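Local structure of octaprenyl-diphosphate synthase (3RMG) at the interface of chains A and B. The protein catalyses the chain elongation that yields geranylgeranyl diphosphate, acting as a magnesium-dependent prenyltransferase of the FPP/GGPP synthase family. Sequence-based numbering; all coordinates share one arbitrary frame. Chains: chain A/B, Octaprenyl-diphosphate synthase.

The interface of chains A and B. Residues chain A 120, 123-124, 127; chain B 135, 139-140, 143.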
loop_
_atom_site.group_PDB
_atom_site.type_symbol
_atom_site.label_atom_id
_atom_site.label_comp_id
_atom_site.label_asym_id
_atom_site.label_seq_id
_atom_site.Cartn_x
_atom_site.Cartn_y
_atom_site.Cartn_z
ATOM N N ALA A 120 -3.779 1.429 2.995
ATOM C CA ALA A 120 -5.093 1.645 2.397
ATOM C C ALA A 120 -5.897 2.574 3.297
ATOM O O ALA A 120 -6.519 3.531 2.838
ATOM C CB ALA A 120 -5.821 0.317 2.207
ATOM N N LEU A 123 -5.138 5.942 2.671
ATOM C CA LEU A 123 -5.811 6.481 1.473
ATOM C C LEU A 123 -7.280 6.872 1.676
ATOM O O LEU A 123 -7.766 7.870 1.110
ATOM C CB LEU A 123 -5.685 5.487 0.311
ATOM N N VAL A 124 -7.992 6.067 2.465
ATOM C CA VAL A 124 -9.371 6.363 2.842
ATOM C C VAL A 124 -9.436 7.728 3.515
ATOM O O VAL A 124 -10.244 8.592 3.140
ATOM C CB VAL A 124 -9.929 5.309 3.827
ATOM C CG1 VAL A 124 -11.372 5.660 4.239
ATOM C CG2 VAL A 124 -9.847 3.922 3.219
ATOM N N GLU A 127 -9.171 10.566 1.203
ATOM C CA GLU A 127 -10.395 10.782 0.439
ATOM C C GLU A 127 -11.453 11.458 1.316
ATOM O O GLU A 127 -12.108 12.431 0.910
ATOM C CB GLU A 127 -10.883 9.452 -0.140
ATOM C CG GLU A 127 -12.127 9.565 -0.992
ATOM C CD GLU A 127 -13.378 9.652 -0.140
ATOM O OE1 GLU A 127 -13.429 8.946 0.912
ATOM O OE2 GLU A 127 -14.287 10.422 -0.532
ATOM N N ILE B 135 -12.524 6.984 -6.125
ATOM C CA ILE B 135 -11.459 7.022 -5.123
ATOM C C ILE B 135 -11.894 6.339 -3.831
ATOM O O ILE B 135 -11.130 5.603 -3.220
ATOM C CB ILE B 135 -11.017 8.466 -4.807
ATOM C CG1 ILE B 135 -10.396 9.104 -6.056
ATOM C CG2 ILE B 135 -10.024 8.468 -3.644
ATOM C CD1 ILE B 135 -10.279 10.604 -5.993
ATOM N N SER B 139 -9.996 2.780 -2.577
ATOM C CA SER B 139 -9.325 2.805 -1.313
ATOM C C SER B 139 -10.013 1.832 -0.348
ATOM O O SER B 139 -9.347 1.044 0.331
ATOM C CB SER B 139 -9.279 4.234 -0.757
ATOM O OG SER B 139 -10.587 4.754 -0.572
ATOM N N SER B 140 -11.338 1.863 -0.286
ATOM C CA SER B 140 -12.029 0.894 0.577
ATOM C C SER B 140 -11.740 -0.536 0.122
ATOM O O SER B 140 -11.482 -1.406 0.939
ATOM C CB SER B 140 -13.527 1.165 0.665
ATOM O OG SER B 140 -14.074 1.339 -0.619
ATOM N N GLN B 143 -8.439 -1.623 1.359
ATOM C CA GLN B 143 -8.644 -2.005 2.738
ATOM C C GLN B 143 -9.153 -3.433 2.850
ATOM O O GLN B 143 -8.644 -4.227 3.640
ATOM C CB GLN B 143 -9.698 -1.104 3.359
ATOM C CG GLN B 143 -9.173 0.155 3.939
ATOM C CD GLN B 143 -10.228 0.834 4.781
ATOM O OE1 GLN B 143 -9.967 1.243 5.909
ATOM N NE2 GLN B 143 -11.445 0.929 4.245
#
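Helix 102-128 of chain A lies against helix 132-150 of chain B, the two running antiparallel, with A:Ala120 facing B:Gln143 and A:Glu127 facing B:Ile135. Midway, B:Ser139 presents its short side chain to the backbone between A:Leu123 and A:Val124, its CB 3.9 Å from the backbone N of A:Val124 and 4.0 Å from CB of A:Leu123, whose side chain is not modelled in full. The hydroxyl OG of B:Ser139 stands between its own backbone N and carbonyl carbon (chi1 60°), from where it turns back along the helix and donates a hydrogen bond of 2.8 Å to O of B:Ile135, 19° off the carbonyl plane. A leucine in place of B:Ser139 would lose this bond and would probably push the chain A helix away, parting A:Val124 from B:Gln143. Those two side chains meet at about a right angle: methyl CG2 of A:Val124 sits over the flat face of the B:Gln143 amide, 3.5 Å from CD, touching it by van der Waals contact. CB of A:Ala120 packs against the B:Gln143 backbone, 3.7 Å from its CA, the small residue allowing close approach. Towards the other end, the aliphatic stem of A:Glu127 is used rather than its carboxylate, CG resting 3.6 Å from CG2 of B:Ile135. That methyl, placed anti to the backbone N by chi1 of -64° for CG1, points at the neighbouring helix. The patch belongs to the two-fold interface of the all-helical isoprenoid synthase fold, near the C-terminal end of helix 102-128, and recurs with the chains exchanged; a dimer of this kind is typical of the family.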